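Local coordinates for acetylated cis-Golgi protein, involved in ER-to-Golgi transport (Saccharomyces cerevisiae, PDB 6G8Y) that takes part in ER-to-Golgi transport as the yeast homologue of GRASP65, probably through protein-binding PDZ domains of the GRASP family, at residues 37-45 / 56-67. Numbering follows the deposited sequence.
Sequences GFNDDPVPV and DYRRITSIFNEH
Phe38 and Phe64 meet in a T-shaped stack: CE1 of Phe64 sits 3.7 Å above one face of the Phe38 ring, offset toward its rim, and the two planes stand 83° apart. The pair is a worked example of an aromatic side chain on a strand joining a helix to a sheet, here in a PDZ domain. Phe38 leaves its strand toward helix 57-66, and with CG anti to the carbonyl carbon (chi1 -65°) its CE2 meets CG2 of Ile60 at 4.1 Å, while CB rests on CG2 of Ile63. Replacing Phe38 by alanine is likely to leave the edge of Phe64 without its aromatic partner and open a gap beside CG2 of Ile60. The Pro44 ring completes this tight apolar centre, its CG 3.8 Å from Ile60 CG1. A single backbone bond ties the segments just ahead of the helix: Asp56 N donates to Pro44 O at 2.9 Å, nearly straight (175°), although the donor stands well above the carbonyl plane. Asp56 is also the N-cap, its OD1 accepting a weak bond from Arg59 N. The exposed Arg59 lays its extended chain across Pro44, Arg59 CD lying 3.7 Å from Pro44 CB. Contact thins out at the exposed Asn39, in the type I' turn from Phe38 to Asp41, whose CG comes no nearer than 4.2 Å to His67 NE2. Leu72 of strand 71-78 touches Phe38, Phe64 and His67, and Pro55 of strand 53-55 adjoins Ile60; helix 57-66 thus packs against the hairpin of strands 33-38 and 41-47, while helix 2-10 touches Pro42 and Val45 through Val9.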
loop_
_atom_site.group_PDB
_atom_site.type_symbol
_atom_site.label_atom_id
_atom_site.label_comp_id
_atom_site.label_asym_id
_atom_site.label_seq_id
_atom_site.Cartn_x
_atom_site.Cartn_y
_atom_site.Cartn_z
ATOM N N GLY A 37 -3.195 -1.331 1.968
ATOM C CA GLY A 37 -4.433 -1.703 1.341
ATOM C C GLY A 37 -4.930 -0.636 0.390
ATOM O O GLY A 37 -4.518 0.525 0.455
ATOM N N PHE A 38 -5.861 -1.058 -0.454
ATOM C CA PHE A 38 -6.642 -0.169 -1.286
ATOM C C PHE A 38 -8.089 -0.496 -1.033
ATOM O O PHE A 38 -8.444 -1.677 -1.084
ATOM C CB PHE A 38 -6.340 -0.376 -2.778
ATOM C CG PHE A 38 -4.924 -0.016 -3.182
ATOM C CD1 PHE A 38 -4.472 1.283 -3.042
ATOM C CD2 PHE A 38 -4.058 -0.949 -3.768
ATOM C CE1 PHE A 38 -3.196 1.630 -3.413
ATOM C CE2 PHE A 38 -2.773 -0.584 -4.162
ATOM C CZ PHE A 38 -2.348 0.698 -3.973
ATOM N N ASN A 39 -8.916 0.509 -0.727
ATOM C CA ASN A 39 -10.351 0.272 -0.549
ATOM C C ASN A 39 -10.633 -0.831 0.496
ATOM O O ASN A 39 -11.535 -1.641 0.302
ATOM C CB ASN A 39 -10.955 -0.069 -1.931
ATOM C CG ASN A 39 -12.471 -0.020 -1.956
ATOM O OD1 ASN A 39 -13.083 0.785 -1.272
ATOM N ND2 ASN A 39 -13.081 -0.878 -2.773
ATOM N N ASP A 40 -9.839 -0.854 1.573
ATOM C CA ASP A 40 -9.945 -1.759 2.723
ATOM C C ASP A 40 -9.662 -3.244 2.460
ATOM O O ASP A 40 -9.971 -4.086 3.299
ATOM C CB ASP A 40 -11.303 -1.575 3.439
ATOM C CG ASP A 40 -11.495 -0.164 3.948
ATOM O OD1 ASP A 40 -10.527 0.410 4.491
ATOM O OD2 ASP A 40 -12.612 0.370 3.814
ATOM N N ASP A 41 -9.025 -3.559 1.334
ATOM C CA ASP A 41 -8.499 -4.895 1.060
ATOM C C ASP A 41 -6.969 -4.798 0.978
ATOM O O ASP A 41 -6.438 -3.791 0.475
ATOM C CB ASP A 41 -9.009 -5.427 -0.274
ATOM C CG ASP A 41 -10.525 -5.448 -0.370
ATOM O OD1 ASP A 41 -11.173 -5.912 0.580
ATOM O OD2 ASP A 41 -11.055 -5.001 -1.409
ATOM N N PRO A 42 -6.240 -5.846 1.397
ATOM C CA PRO A 42 -4.794 -5.771 1.284
ATOM C C PRO A 42 -4.318 -5.567 -0.149
ATOM O O PRO A 42 -4.981 -5.964 -1.123
ATOM C CB PRO A 42 -4.327 -7.155 1.788
ATOM C CG PRO A 42 -5.419 -7.551 2.720
ATOM C CD PRO A 42 -6.667 -7.107 2.032
ATOM N N VAL A 43 -3.141 -4.979 -0.269
ATOM C CA VAL A 43 -2.499 -4.868 -1.577
ATOM C C VAL A 43 -2.289 -6.304 -2.115
ATOM O O VAL A 43 -1.749 -7.147 -1.414
ATOM C CB VAL A 43 -1.154 -4.126 -1.472
ATOM C CG1 VAL A 43 -0.430 -4.107 -2.813
ATOM C CG2 VAL A 43 -1.351 -2.703 -0.957
ATOM N N PRO A 44 -2.709 -6.582 -3.348
ATOM C CA PRO A 44 -2.466 -7.943 -3.868
ATOM C C PRO A 44 -0.998 -8.069 -4.312
ATOM O O PRO A 44 -0.471 -7.203 -5.031
ATOM C CB PRO A 44 -3.440 -8.052 -5.028
ATOM C CG PRO A 44 -3.583 -6.664 -5.498
ATOM C CD PRO A 44 -3.485 -5.762 -4.282
ATOM N N VAL A 45 -0.367 -9.147 -3.880
ATOM C CA VAL A 45 1.064 -9.341 -4.047
ATOM C C VAL A 45 1.347 -10.772 -4.518
ATOM O O VAL A 45 0.705 -11.731 -4.054
ATOM C CB VAL A 45 1.752 -9.050 -2.702
ATOM C CG1 VAL A 45 3.174 -9.523 -2.673
ATOM C CG2 VAL A 45 1.681 -7.567 -2.385
ATOM N N ASP A 56 0.704 -7.477 -7.630
ATOM C CA ASP A 56 -0.136 -7.984 -8.726
ATOM C C ASP A 56 -0.644 -6.777 -9.479
ATOM O O ASP A 56 -1.742 -6.281 -9.202
ATOM C CB ASP A 56 -1.238 -8.885 -8.163
ATOM C CG ASP A 56 -2.158 -9.500 -9.219
ATOM O OD1 ASP A 56 -2.084 -9.146 -10.423
ATOM O OD2 ASP A 56 -2.990 -10.357 -8.802
ATOM N N TYR A 57 0.185 -6.286 -10.409
ATOM C CA TYR A 57 -0.115 -5.036 -11.084
ATOM C C TYR A 57 -1.395 -5.074 -11.925
ATOM O O TYR A 57 -2.056 -4.058 -12.032
ATOM C CB TYR A 57 1.037 -4.602 -11.981
ATOM C CG TYR A 57 2.263 -4.223 -11.196
ATOM C CD1 TYR A 57 2.292 -3.085 -10.407
ATOM C CD2 TYR A 57 3.411 -5.020 -11.259
ATOM C CE1 TYR A 57 3.445 -2.701 -9.739
ATOM C CE2 TYR A 57 4.543 -4.672 -10.598
ATOM C CZ TYR A 57 4.566 -3.530 -9.820
ATOM O OH TYR A 57 5.762 -3.209 -9.183
ATOM N N ARG A 58 -1.721 -6.199 -12.562
ATOM C CA ARG A 58 -2.983 -6.254 -13.323
ATOM C C ARG A 58 -4.167 -6.022 -12.375
ATOM O O ARG A 58 -5.095 -5.277 -12.704
ATOM C CB ARG A 58 -3.166 -7.586 -14.058
ATOM C CG ARG A 58 -4.396 -7.621 -14.982
ATOM C CD ARG A 58 -5.063 -9.003 -15.042
ATOM N NE ARG A 58 -5.560 -9.392 -13.716
ATOM C CZ ARG A 58 -6.691 -8.963 -13.147
ATOM N NH1 ARG A 58 -7.539 -8.126 -13.772
ATOM N NH2 ARG A 58 -6.975 -9.374 -11.919
ATOM N N ARG A 59 -4.156 -6.668 -11.210
ATOM C CA ARG A 59 -5.268 -6.524 -10.257
ATOM C C ARG A 59 -5.330 -5.077 -9.776
ATOM O O ARG A 59 -6.416 -4.518 -9.631
ATOM C CB ARG A 59 -5.124 -7.500 -9.087
ATOM C CG ARG A 59 -6.298 -7.582 -8.147
ATOM C CD ARG A 59 -6.204 -8.855 -7.312
ATOM N NE ARG A 59 -7.295 -8.951 -6.355
ATOM C CZ ARG A 59 -7.291 -9.742 -5.287
ATOM N NH1 ARG A 59 -6.247 -10.525 -5.021
ATOM N NH2 ARG A 59 -8.346 -9.748 -4.476
ATOM N N ILE A 60 -4.168 -4.470 -9.495
ATOM C CA ILE A 60 -4.132 -3.086 -9.042
ATOM C C ILE A 60 -4.619 -2.129 -10.120
ATOM O O ILE A 60 -5.340 -1.189 -9.831
ATOM C CB ILE A 60 -2.739 -2.702 -8.511
ATOM C CG1 ILE A 60 -2.441 -3.531 -7.252
ATOM C CG2 ILE A 60 -2.674 -1.211 -8.165
ATOM C CD1 ILE A 60 -0.988 -3.530 -6.812
ATOM N N THR A 61 -4.265 -2.392 -11.370
ATOM C CA THR A 61 -4.789 -1.617 -12.490
ATOM C C THR A 61 -6.317 -1.604 -12.486
ATOM O O THR A 61 -6.944 -0.553 -12.645
ATOM C CB THR A 61 -4.294 -2.151 -13.842
ATOM O OG1 THR A 61 -2.867 -2.192 -13.886
ATOM C CG2 THR A 61 -4.825 -1.279 -14.986
ATOM N N SER A 62 -6.916 -2.777 -12.273
ATOM C CA SER A 62 -8.371 -2.877 -12.228
ATOM C C SER A 62 -8.958 -2.093 -11.069
ATOM O O SER A 62 -9.962 -1.421 -11.229
ATOM C CB SER A 62 -8.774 -4.341 -12.155
ATOM O OG SER A 62 -8.328 -5.035 -13.311
ATOM N N ILE A 63 -8.336 -2.170 -9.901
ATOM C CA ILE A 63 -8.819 -1.432 -8.746
ATOM C C ILE A 63 -8.791 0.057 -9.044
ATOM O O ILE A 63 -9.767 0.779 -8.797
ATOM C CB ILE A 63 -7.962 -1.733 -7.498
ATOM C CG1 ILE A 63 -8.186 -3.170 -7.027
ATOM C CG2 ILE A 63 -8.282 -0.785 -6.353
ATOM C CD1 ILE A 63 -7.107 -3.706 -6.117
ATOM N N PHE A 64 -7.662 0.550 -9.531
ATOM C CA PHE A 64 -7.546 1.991 -9.857
ATOM C C PHE A 64 -8.558 2.404 -10.923
ATOM O O PHE A 64 -9.222 3.448 -10.795
ATOM C CB PHE A 64 -6.090 2.348 -10.228
ATOM C CG PHE A 64 -5.231 2.658 -9.036
ATOM C CD1 PHE A 64 -4.901 1.695 -8.100
ATOM C CD2 PHE A 64 -4.783 3.951 -8.844
ATOM C CE1 PHE A 64 -4.138 2.023 -6.990
ATOM C CE2 PHE A 64 -4.005 4.274 -7.745
ATOM C CZ PHE A 64 -3.714 3.320 -6.801
ATOM N N ASN A 65 -8.716 1.572 -11.940
ATOM C CA ASN A 65 -9.602 1.967 -13.046
ATOM C C ASN A 65 -11.078 1.933 -12.619
ATOM O O ASN A 65 -11.877 2.742 -13.105
ATOM C CB ASN A 65 -9.285 1.172 -14.313
ATOM C CG ASN A 65 -7.998 1.646 -14.986
ATOM O OD1 ASN A 65 -7.498 2.777 -14.740
ATOM N ND2 ASN A 65 -7.458 0.807 -15.839
ATOM N N GLU A 66 -11.420 1.118 -11.632
ATOM C CA GLU A 66 -12.772 1.167 -11.060
ATOM C C GLU A 66 -13.069 2.498 -10.365
ATOM O O GLU A 66 -14.221 2.883 -10.180
ATOM C CB GLU A 66 -12.977 -0.001 -10.102
ATOM C CG GLU A 66 -13.334 -1.285 -10.845
ATOM C CD GLU A 66 -13.186 -2.556 -10.036
ATOM O OE1 GLU A 66 -12.882 -3.607 -10.649
ATOM O OE2 GLU A 66 -13.388 -2.527 -8.807
ATOM N N HIS A 67 -12.024 3.219 -9.990
ATOM C CA HIS A 67 -12.151 4.499 -9.307
ATOM C C HIS A 67 -11.861 5.703 -10.198
ATOM O O HIS A 67 -11.765 6.816 -9.702
ATOM C CB HIS A 67 -11.211 4.495 -8.095
ATOM C CG HIS A 67 -11.625 3.555 -7.014
ATOM N ND1 HIS A 67 -11.408 2.195 -7.050
ATOM C CD2 HIS A 67 -12.336 3.788 -5.878
ATOM C CE1 HIS A 67 -11.907 1.642 -5.956
ATOM N NE2 HIS A 67 -12.489 2.587 -5.231
#